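Local coordinates for metallo-beta-lactamase family protein (PDB 2ZO4) that binds two zinc ions in a metallo-beta-lactamase fold and probably acts as a hydrolase of unestablished substrate, at residues K161-L166 with F178-E183; G201-T206 with A288-L293; R207-K212 with L296-E301. One frame throughout, in Å; residues are numbered along the deposited sequence.

How the interactions relate
Following the chain from the N terminus, interaction 1 comes first and closes a short loop, the connection between the two hairpin strands 161-167 and 176-180. It is complete before the other two begin and lies about 30 Å from each, centre to centre. Interactions 2 and 3 close much longer loops, with 81 and 83 residues between their segments. They cross: 201-206 and 207-212 follow each other directly, then pair in the same order with 288-293 and 296-301 on helix 286-301. Their centres are about 10 Å apart, and Leu-202 CD1 touches Glu-297 CG at 3.8 Å. Together they tie the metallo-beta-lactamase core to the C-terminal helices.

Interaction 1: K161-L166 with F178-E183; sequences KRLRVL and FYLEEE
Arg-164 and Tyr-179 form the hydrogen-bonded antiparallel pair of a beta hairpin, strands 161-167 and 176-180, inside the five-stranded mixed sheet of the metallo-beta-lactamase fold. Arg-164 N donates to Tyr-179 O at 2.6 Å, and Tyr-179 N returns a bond to Arg-164 O at 2.8 Å. Val-165 and Phe-178 make the neighbouring non-hydrogen-bonded pair. The N-to-C directions differ by 138°, an antiparallel pair with a marked twist, and no further bridge forms beyond Arg-164/Tyr-179: Arg-162 O and Glu-181 N are 4.2 Å apart. A water fills this gap, accepting from Glu-181 N and lying within bonding distance of Arg-162 O and Tyr-179 O.

The Arg-164 side chain bends at chi2 (74°) and again at chi3, and meets Glu-181 side-on in a salt bridge. NE bonds OE2 of Glu-181 at 3.0 Å, and NH2 bonds OE1 of Glu-181 at 3.1 Å. Both oxygens stay near the guanidinium plane, yet the two planar groups are turned 54° apart, with NE above the carboxylate plane. NH1 is bonded to Gly-153 O. On this same face Leu-166 CD1 packs on Tyr-179 CB at 3.8 Å, and both residues touch Leu-186 and Leu-224.

The Phe-178 face is mainly apolar. Leu-163 CG lies 3.8 Å from Leu-180 CD1, while Leu-163 CD2 packs on Phe-178 CB, also at 3.8 Å. Leu-67 of strand 65-68 touches Leu-163 and Phe-178, linking this hairpin to the other large sheet.

Leu-163, Val-165, Phe-178 and Leu-180 thus form a hydrocarbon layer, whereas the Arg-164 face is mixed. Its salt bridge, at the solvent-side end, joins strand 161-167 to the residue that follows strand 176-180, where backbone pairing gives way to water. Holding NE and NH2 at once should limit rotation of the guanidinium.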
loop_
_atom_site.group_PDB
_atom_site.type_symbol
_atom_site.label_atom_id
_atom_site.label_comp_id
_atom_site.label_asym_id
_atom_site.label_seq_id
_atom_site.Cartn_x
_atom_site.Cartn_y
_atom_site.Cartn_z
ATOM N N LYS A 161 -14.825 -18.263 -4.936
ATOM C CA LYS A 161 -14.178 -18.149 -3.632
ATOM C C LYS A 161 -14.860 -17.117 -2.733
ATOM O O LYS A 161 -15.587 -16.242 -3.210
ATOM C CB LYS A 161 -12.681 -17.858 -3.798
ATOM C CG LYS A 161 -11.887 -19.092 -4.228
ATOM C CD LYS A 161 -10.529 -18.738 -4.794
ATOM C CE LYS A 161 -9.732 -19.997 -5.145
ATOM N NZ LYS A 161 -10.374 -20.814 -6.217
ATOM N N ARG A 162 -14.641 -17.251 -1.427
ATOM C CA ARG A 162 -15.195 -16.321 -0.452
ATOM C C ARG A 162 -14.067 -15.573 0.249
ATOM O O ARG A 162 -13.228 -16.176 0.924
ATOM C CB ARG A 162 -16.086 -17.051 0.553
ATOM C CG ARG A 162 -16.979 -16.114 1.360
ATOM C CD ARG A 162 -18.151 -16.855 1.994
ATOM N NE ARG A 162 -18.775 -16.039 3.035
ATOM C CZ ARG A 162 -19.934 -15.396 2.915
ATOM N NH1 ARG A 162 -20.638 -15.476 1.797
ATOM N NH2 ARG A 162 -20.394 -14.677 3.932
ATOM N N LEU A 163 -14.061 -14.258 0.071
ATOM C CA LEU A 163 -12.976 -13.400 0.532
ATOM C C LEU A 163 -13.451 -12.473 1.642
ATOM O O LEU A 163 -14.452 -11.778 1.484
ATOM C CB LEU A 163 -12.443 -12.562 -0.635
ATOM C CG LEU A 163 -11.545 -13.222 -1.687
ATOM C CD1 LEU A 163 -12.291 -14.237 -2.546
ATOM C CD2 LEU A 163 -10.925 -12.156 -2.563
ATOM N N ARG A 164 -12.728 -12.459 2.757
ATOM C CA ARG A 164 -13.030 -11.549 3.852
ATOM C C ARG A 164 -12.187 -10.289 3.713
ATOM O O ARG A 164 -10.960 -10.366 3.610
ATOM C CB ARG A 164 -12.761 -12.217 5.205
ATOM C CG ARG A 164 -13.147 -11.370 6.424
ATOM C CD ARG A 164 -14.661 -11.311 6.631
ATOM N NE ARG A 164 -15.208 -12.633 6.944
ATOM C CZ ARG A 164 -16.505 -12.920 7.045
ATOM N NH1 ARG A 164 -17.425 -11.979 6.863
ATOM N NH2 ARG A 164 -16.880 -14.161 7.330
ATOM N N VAL A 165 -12.849 -9.136 3.714
ATOM C CA VAL A 165 -12.157 -7.849 3.645
ATOM C C VAL A 165 -11.594 -7.466 5.015
ATOM O O VAL A 165 -12.337 -7.324 5.994
ATOM C CB VAL A 165 -13.075 -6.728 3.090
ATOM C CG1 VAL A 165 -12.323 -5.385 3.008
ATOM C CG2 VAL A 165 -13.603 -7.113 1.718
ATOM N N LEU A 166 -10.274 -7.312 5.078
ATOM C CA LEU A 166 -9.609 -6.916 6.316
ATOM C C LEU A 166 -8.976 -5.549 6.154
ATOM O O LEU A 166 -7.952 -5.412 5.488
ATOM C CB LEU A 166 -8.541 -7.933 6.726
ATOM C CG LEU A 166 -8.868 -9.426 6.768
ATOM C CD1 LEU A 166 -7.599 -10.188 7.090
ATOM C CD2 LEU A 166 -9.968 -9.747 7.787
ATOM N N PHE A 178 -7.274 -9.241 1.571
ATOM C CA PHE A 178 -8.384 -10.123 1.242
ATOM C C PHE A 178 -8.067 -11.533 1.713
ATOM O O PHE A 178 -7.093 -12.144 1.267
ATOM C CB PHE A 178 -8.703 -10.076 -0.258
ATOM C CG PHE A 178 -9.091 -8.703 -0.750
ATOM C CD1 PHE A 178 -10.401 -8.248 -0.625
ATOM C CD2 PHE A 178 -8.137 -7.858 -1.326
ATOM C CE1 PHE A 178 -10.764 -6.968 -1.068
ATOM C CE2 PHE A 178 -8.489 -6.575 -1.773
ATOM C CZ PHE A 178 -9.803 -6.134 -1.645
ATOM N N TYR A 179 -8.891 -12.031 2.631
ATOM C CA TYR A 179 -8.625 -13.292 3.316
ATOM C C TYR A 179 -9.607 -14.395 2.932
ATOM O O TYR A 179 -10.826 -14.247 3.081
ATOM C CB TYR A 179 -8.613 -13.074 4.834
ATOM C CG TYR A 179 -8.165 -14.271 5.660
ATOM C CD1 TYR A 179 -7.027 -15.002 5.320
ATOM C CD2 TYR A 179 -8.872 -14.650 6.804
ATOM C CE1 TYR A 179 -6.613 -16.097 6.093
ATOM C CE2 TYR A 179 -8.471 -15.736 7.579
ATOM C CZ TYR A 179 -7.338 -16.449 7.220
ATOM O OH TYR A 179 -6.941 -17.519 7.989
ATOM N N LEU A 180 -9.053 -15.493 2.424
ATOM C CA LEU A 180 -9.821 -16.692 2.099
ATOM C C LEU A 180 -9.820 -17.578 3.338
ATOM O O LEU A 180 -8.874 -18.331 3.577
ATOM C CB LEU A 180 -9.207 -17.423 0.897
ATOM C CG LEU A 180 -9.409 -16.824 -0.502
ATOM C CD1 LEU A 180 -8.658 -15.502 -0.687
ATOM C CD2 LEU A 180 -8.964 -17.816 -1.553
ATOM N N GLU A 181 -10.888 -17.461 4.123
ATOM C CA GLU A 181 -10.940 -17.998 5.479
ATOM C C GLU A 181 -10.861 -19.520 5.550
ATOM O O GLU A 181 -10.152 -20.063 6.401
ATOM C CB GLU A 181 -12.188 -17.490 6.212
ATOM C CG GLU A 181 -12.151 -15.995 6.509
ATOM C CD GLU A 181 -13.374 -15.495 7.263
ATOM O OE1 GLU A 181 -14.481 -16.046 7.073
ATOM O OE2 GLU A 181 -13.219 -14.534 8.040
ATOM N N GLU A 182 -11.577 -20.205 4.662
ATOM C CA GLU A 182 -11.566 -21.666 4.668
ATOM C C GLU A 182 -10.174 -22.206 4.330
ATOM O O GLU A 182 -9.658 -23.089 5.020
ATOM C CB GLU A 182 -12.624 -22.238 3.721
ATOM C CG GLU A 182 -12.762 -23.759 3.829
ATOM C CD GLU A 182 -13.930 -24.315 3.037
ATOM O OE1 GLU A 182 -14.258 -23.754 1.966
ATOM O OE2 GLU A 182 -14.519 -25.326 3.487
ATOM N N GLU A 183 -9.568 -21.640 3.291
ATOM C CA GLU A 183 -8.256 -22.061 2.813
ATOM C C GLU A 183 -7.121 -21.539 3.701
ATOM O O GLU A 183 -6.025 -22.110 3.727
ATOM C CB GLU A 183 -8.047 -21.600 1.364
ATOM C CG GLU A 183 -9.067 -22.149 0.358
ATOM C CD GLU A 183 -10.315 -21.278 0.195
ATOM O OE1 GLU A 183 -10.638 -20.482 1.100
ATOM O OE2 GLU A 183 -10.986 -21.393 -0.853
HETATM O O HOH W 1 -12.999 -18.928 2.357
HETATM O O HOH W 2 -13.302 -15.814 3.495
HETATM O O HOH W 3 -13.329 -20.062 -0.692
#

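Interaction 2: G201-T206 with A288-L293; sequences GLWAYT and AFAETL
Leu-202 and Ala-290, each with about 73 Å² buried by the contact, bring the loop before helix 210-222 against helix 286-301, with Leu-293 one turn further on as the third main contributor. The polar link is a hydrogen bond from Leu-202 N to Ala-290 O, 2.9 Å long. The N-H comes in 53° above the carbonyl plane. Beside it, Gly-201 CA lies 3.4 Å from the same Ala-290 O in a CA-H...O contact, so this oxygen is met twice by the loop.

Ala-290 also uses its CB, which sits over the face of the Trp-203 indole. It stands 3.6 Å from the centroid of the six-membered ring and only 13° off the ring normal, a clear CH-pi geometry.

The first torsion of Leu-202 sets CG anti to the backbone N (chi1 -161°), and from that branch point CD2 reaches CD2 of Leu-293 at 3.9 Å. The two side chains meet at a slant; Leu-116 of helix 110-119 touches both leucines.

Further along the loop, Trp-203 to Thr-206 form a type I turn, in which Trp-203 N bonds Thr-206 OG1 at 2.9 Å.

The Trp-203 side chain is about 5 Å from that of the zinc ligand His-72. The arrangement is that of a loop of the metallo-beta-lactamase core seated beside the dinuclear zinc site, with helix 286-301 of the C-terminal region packed against it.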
loop_
_atom_site.group_PDB
_atom_site.type_symbol
_atom_site.label_atom_id
_atom_site.label_comp_id
_atom_site.label_asym_id
_atom_site.label_seq_id
_atom_site.Cartn_x
_atom_site.Cartn_y
_atom_site.Cartn_z
ATOM N N GLY A 201 4.214 5.736 5.375
ATOM C CA GLY A 201 4.486 7.142 5.114
ATOM C C GLY A 201 3.414 8.084 5.613
ATOM O O GLY A 201 2.225 7.759 5.584
ATOM N N LEU A 202 3.846 9.253 6.078
ATOM C CA LEU A 202 2.931 10.328 6.434
ATOM C C LEU A 202 2.880 11.318 5.273
ATOM O O LEU A 202 3.863 12.005 4.981
ATOM C CB LEU A 202 3.368 11.023 7.731
ATOM C CG LEU A 202 2.305 11.851 8.471
ATOM C CD1 LEU A 202 2.545 11.828 9.982
ATOM C CD2 LEU A 202 2.224 13.291 7.954
ATOM N N TRP A 203 1.730 11.355 4.602
ATOM C CA TRP A 203 1.500 12.264 3.482
ATOM C C TRP A 203 0.445 13.297 3.881
ATOM O O TRP A 203 -0.108 13.236 4.982
ATOM C CB TRP A 203 1.059 11.481 2.236
ATOM C CG TRP A 203 1.932 10.290 1.930
ATOM C CD1 TRP A 203 1.711 8.995 2.309
ATOM C CD2 TRP A 203 3.167 10.286 1.199
ATOM N NE1 TRP A 203 2.727 8.188 1.856
ATOM C CE2 TRP A 203 3.632 8.954 1.171
ATOM C CE3 TRP A 203 3.919 11.278 0.556
ATOM C CZ2 TRP A 203 4.819 8.588 0.529
ATOM C CZ3 TRP A 203 5.102 10.914 -0.079
ATOM C CH2 TRP A 203 5.538 9.581 -0.088
ATOM N N ALA A 204 0.173 14.247 2.990
ATOM C CA ALA A 204 -0.807 15.304 3.248
ATOM C C ALA A 204 -2.239 14.791 3.478
ATOM O O ALA A 204 -3.030 15.446 4.160
ATOM C CB ALA A 204 -0.778 16.334 2.120
ATOM N N TYR A 205 -2.559 13.622 2.923
ATOM C CA TYR A 205 -3.915 13.060 3.003
ATOM C C TYR A 205 -4.068 11.942 4.038
ATOM O O TYR A 205 -5.158 11.396 4.207
ATOM C CB TYR A 205 -4.366 12.546 1.627
ATOM C CG TYR A 205 -3.417 11.558 0.975
ATOM C CD1 TYR A 205 -3.406 10.209 1.350
ATOM C CD2 TYR A 205 -2.539 11.970 -0.026
ATOM C CE1 TYR A 205 -2.529 9.302 0.750
ATOM C CE2 TYR A 205 -1.660 11.072 -0.632
ATOM C CZ TYR A 205 -1.663 9.741 -0.242
ATOM O OH TYR A 205 -0.800 8.852 -0.845
ATOM N N THR A 206 -2.975 11.609 4.716
ATOM C CA THR A 206 -2.908 10.476 5.635
ATOM C C THR A 206 -3.663 10.740 6.946
ATOM O O THR A 206 -3.775 11.883 7.383
ATOM C CB THR A 206 -1.417 10.112 5.920
ATOM O OG1 THR A 206 -0.737 9.887 4.679
ATOM C CG2 THR A 206 -1.290 8.847 6.763
ATOM N N ALA A 288 11.475 7.569 1.844
ATOM C CA ALA A 288 12.308 7.679 3.041
ATOM C C ALA A 288 11.876 8.868 3.911
ATOM O O ALA A 288 11.754 8.732 5.128
ATOM C CB ALA A 288 13.786 7.787 2.660
ATOM N N PHE A 289 11.624 10.016 3.278
ATOM C CA PHE A 289 11.118 11.205 3.969
ATOM C C PHE A 289 9.785 10.965 4.688
ATOM O O PHE A 289 9.647 11.299 5.865
ATOM C CB PHE A 289 10.972 12.381 2.998
ATOM C CG PHE A 289 10.237 13.572 3.576
ATOM C CD1 PHE A 289 10.925 14.558 4.273
ATOM C CD2 PHE A 289 8.860 13.706 3.418
ATOM C CE1 PHE A 289 10.252 15.661 4.802
ATOM C CE2 PHE A 289 8.177 14.798 3.952
ATOM C CZ PHE A 289 8.879 15.778 4.643
ATOM N N ALA A 290 8.814 10.408 3.967
ATOM C CA ALA A 290 7.473 10.178 4.509
ATOM C C ALA A 290 7.467 9.147 5.637
ATOM O O ALA A 290 6.718 9.297 6.603
ATOM C CB ALA A 290 6.504 9.780 3.403
ATOM N N GLU A 291 8.301 8.114 5.503
ATOM C CA GLU A 291 8.492 7.096 6.544
ATOM C C GLU A 291 9.112 7.697 7.800
ATOM O O GLU A 291 8.665 7.422 8.916
ATOM C CB GLU A 291 9.379 5.953 6.036
ATOM C CG GLU A 291 8.631 4.688 5.610
ATOM C CD GLU A 291 8.910 3.469 6.498
ATOM O OE1 GLU A 291 9.526 3.617 7.577
ATOM O OE2 GLU A 291 8.512 2.353 6.110
ATOM N N THR A 292 10.149 8.509 7.604
ATOM C CA THR A 292 10.832 9.193 8.703
ATOM C C THR A 292 9.877 10.134 9.443
ATOM O O THR A 292 9.886 10.188 10.672
ATOM C CB THR A 292 12.076 9.960 8.203
ATOM O OG1 THR A 292 12.930 9.058 7.485
ATOM C CG2 THR A 292 12.855 10.565 9.367
ATOM N N LEU A 293 9.053 10.851 8.684
ATOM C CA LEU A 293 8.050 11.746 9.248
ATOM C C LEU A 293 7.007 10.991 10.078
ATOM O O LEU A 293 6.626 11.444 11.157
ATOM C CB LEU A 293 7.379 12.570 8.141
ATOM C CG LEU A 293 6.340 13.626 8.541
ATOM C CD1 LEU A 293 6.850 14.541 9.653
ATOM C CD2 LEU A 293 5.943 14.438 7.323
#

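Interaction 3: R207-K212 with L296-E301; sequences RENPLK and LEYLRE
Tyr-298, set between Asn-209, Leu-211 and Lys-212, has the largest share of the surface buried between the last two turns of helix 286-301 and the start of helix 210-222. One residue before it, Glu-297 is occupied within its own helix: Arg-300 holds its carboxylate side-on, with NH2 to OE1 and NE to OE2, each at 2.8 Å. Glu-297 OE2 is also bonded by Tyr-314 OH.

At Tyr-298, the bond from CA to CB points toward 207-212, and CG lies anti to the backbone N (chi1 -177°). Leu-211 CD2 lies over one face of the ring, 4.1 Å from the centroid and 27° off the normal, a CH-pi contact. Asn-209, at the N-cap position of helix 210-222, comes to the ring edge instead: its OD1 is 3.6 Å from CD1 of Tyr-298, with amide and ring planes 62° apart. Lys-212 completes the set through CB, 4.0 Å from CE1 of Tyr-298.

The last residue, Glu-301, connects by water. That molecule accepts from Asn-209 ND2 at 2.9 Å and donates to Tyr-298 O and to Glu-301 OE1, the latter at 2.7 Å. Both of its protons are therefore committed, and it stands on the face of the Tyr-298 ring opposite Leu-211, toward the rim. Lys-212 NZ and Glu-301 OE2 remain 4.7 Å apart, too far for direct contact, though their opposite charges may attract weakly. No direct hydrogen bond joins the segments.

Around the contact, helix 240-261 packs against helix 286-301, with Leu-255 touching Tyr-298 and Leu-258 touching Leu-296 and Leu-299. Helix 268-275 also packs on Leu-296, and strand 313-316 supplies Tyr-314, so the N-terminal end of helix 210-222 is one of several elements gathered about helix 286-301.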
loop_
_atom_site.group_PDB
_atom_site.type_symbol
_atom_site.label_atom_id
_atom_site.label_comp_id
_atom_site.label_asym_id
_atom_site.label_seq_id
_atom_site.Cartn_x
_atom_site.Cartn_y
_atom_site.Cartn_z
ATOM N N ARG A 207 -4.184 9.671 7.553
ATOM C CA ARG A 207 -4.674 9.686 8.941
ATOM C C ARG A 207 -3.587 10.212 9.888
ATOM O O ARG A 207 -2.412 10.268 9.517
ATOM C CB ARG A 207 -5.114 8.278 9.364
ATOM C CG ARG A 207 -6.410 7.787 8.703
ATOM C CD ARG A 207 -6.479 6.258 8.618
ATOM N NE ARG A 207 -6.481 5.610 9.932
ATOM C CZ ARG A 207 -7.563 5.408 10.682
ATOM N NH1 ARG A 207 -8.757 5.803 10.260
ATOM N NH2 ARG A 207 -7.449 4.811 11.862
ATOM N N GLU A 208 -3.980 10.585 11.107
ATOM C CA GLU A 208 -3.097 11.301 12.040
ATOM C C GLU A 208 -1.805 10.569 12.439
ATOM O O GLU A 208 -0.720 11.158 12.434
ATOM C CB GLU A 208 -3.876 11.719 13.293
ATOM N N ASN A 209 -1.921 9.292 12.786
ATOM C CA ASN A 209 -0.774 8.526 13.275
ATOM C C ASN A 209 -0.627 7.215 12.491
ATOM O O ASN A 209 -0.956 6.140 13.011
ATOM C CB ASN A 209 -0.929 8.272 14.786
ATOM C CG ASN A 209 0.386 7.932 15.478
ATOM O OD1 ASN A 209 1.394 7.640 14.835
ATOM N ND2 ASN A 209 0.370 7.944 16.808
ATOM N N PRO A 210 -0.137 7.300 11.232
ATOM C CA PRO A 210 -0.067 6.121 10.353
ATOM C C PRO A 210 0.720 4.933 10.907
ATOM O O PRO A 210 0.327 3.792 10.662
ATOM C CB PRO A 210 0.605 6.662 9.077
ATOM C CG PRO A 210 1.254 7.934 9.488
ATOM C CD PRO A 210 0.367 8.503 10.545
ATOM N N LEU A 211 1.810 5.189 11.636
ATOM C CA LEU A 211 2.616 4.102 12.219
ATOM C C LEU A 211 1.847 3.327 13.292
ATOM O O LEU A 211 1.968 2.105 13.386
ATOM C CB LEU A 211 3.950 4.617 12.783
ATOM C CG LEU A 211 4.903 3.558 13.368
ATOM C CD1 LEU A 211 5.249 2.484 12.334
ATOM C CD2 LEU A 211 6.172 4.176 13.928
ATOM N N LYS A 212 1.062 4.044 14.092
ATOM C CA LYS A 212 0.207 3.422 15.108
ATOM C C LYS A 212 -0.833 2.500 14.465
ATOM O O LYS A 212 -1.067 1.399 14.952
ATOM C CB LYS A 212 -0.474 4.486 15.979
ATOM C CG LYS A 212 -1.220 3.919 17.196
ATOM C CD LYS A 212 -1.600 5.018 18.184
ATOM C CE LYS A 212 -2.397 4.442 19.351
ATOM N NZ LYS A 212 -2.706 5.484 20.377
ATOM N N LEU A 296 8.642 10.032 13.378
ATOM C CA LEU A 296 8.765 11.229 14.208
ATOM C C LEU A 296 7.440 11.629 14.866
ATOM O O LEU A 296 7.414 12.007 16.037
ATOM C CB LEU A 296 9.316 12.396 13.388
ATOM C CG LEU A 296 10.813 12.362 13.057
ATOM C CD1 LEU A 296 11.108 13.254 11.861
ATOM C CD2 LEU A 296 11.652 12.768 14.275
ATOM N N GLU A 297 6.348 11.546 14.112
ATOM C CA GLU A 297 5.035 11.934 14.630
ATOM C C GLU A 297 4.471 10.907 15.611
ATOM O O GLU A 297 3.697 11.251 16.509
ATOM C CB GLU A 297 4.059 12.239 13.488
ATOM C CG GLU A 297 4.317 13.600 12.820
ATOM C CD GLU A 297 4.207 14.773 13.797
ATOM O OE1 GLU A 297 3.074 15.165 14.134
ATOM O OE2 GLU A 297 5.251 15.309 14.224
ATOM N N TYR A 298 4.880 9.652 15.442
ATOM C CA TYR A 298 4.583 8.598 16.404
ATOM C C TYR A 298 5.285 8.886 17.736
ATOM O O TYR A 298 4.676 8.779 18.806
ATOM C CB TYR A 298 5.028 7.243 15.844
ATOM C CG TYR A 298 4.716 6.059 16.731
ATOM C CD1 TYR A 298 3.514 5.366 16.601
ATOM C CD2 TYR A 298 5.632 5.619 17.688
ATOM C CE1 TYR A 298 3.227 4.280 17.406
ATOM C CE2 TYR A 298 5.353 4.526 18.502
ATOM C CZ TYR A 298 4.152 3.864 18.353
ATOM O OH TYR A 298 3.873 2.779 19.146
ATOM N N LEU A 299 6.562 9.254 17.653
ATOM C CA LEU A 299 7.363 9.578 18.834
ATOM C C LEU A 299 6.873 10.842 19.535
ATOM O O LEU A 299 6.901 10.921 20.766
ATOM C CB LEU A 299 8.842 9.723 18.466
ATOM C CG LEU A 299 9.598 8.446 18.071
ATOM C CD1 LEU A 299 10.997 8.781 17.588
ATOM C CD2 LEU A 299 9.651 7.444 19.218
ATOM N N ARG A 300 6.426 11.819 18.747
ATOM C CA ARG A 300 5.933 13.085 19.281
ATOM C C ARG A 300 4.626 12.891 20.031
ATOM O O ARG A 300 4.420 13.488 21.089
ATOM C CB ARG A 300 5.775 14.133 18.169
ATOM C CG ARG A 300 5.682 15.567 18.694
ATOM C CD ARG A 300 5.788 16.609 17.586
ATOM N NE ARG A 300 4.640 16.608 16.678
ATOM C CZ ARG A 300 3.459 17.164 16.946
ATOM N NH1 ARG A 300 3.236 17.767 18.113
ATOM N NH2 ARG A 300 2.486 17.106 16.047
ATOM N N GLU A 301 3.757 12.040 19.490
ATOM C CA GLU A 301 2.480 11.720 20.130
ATOM C C GLU A 301 2.701 11.045 21.482
ATOM O O GLU A 301 1.960 11.291 22.431
ATOM C CB GLU A 301 1.609 10.853 19.211
ATOM C CG GLU A 301 0.135 10.755 19.630
ATOM C CD GLU A 301 -0.125 9.675 20.676
ATOM O OE1 GLU A 301 0.689 8.733 20.795
ATOM O OE2 GLU A 301 -1.156 9.760 21.377
HETATM O O HOH W 4 2.121 7.305 19.059
#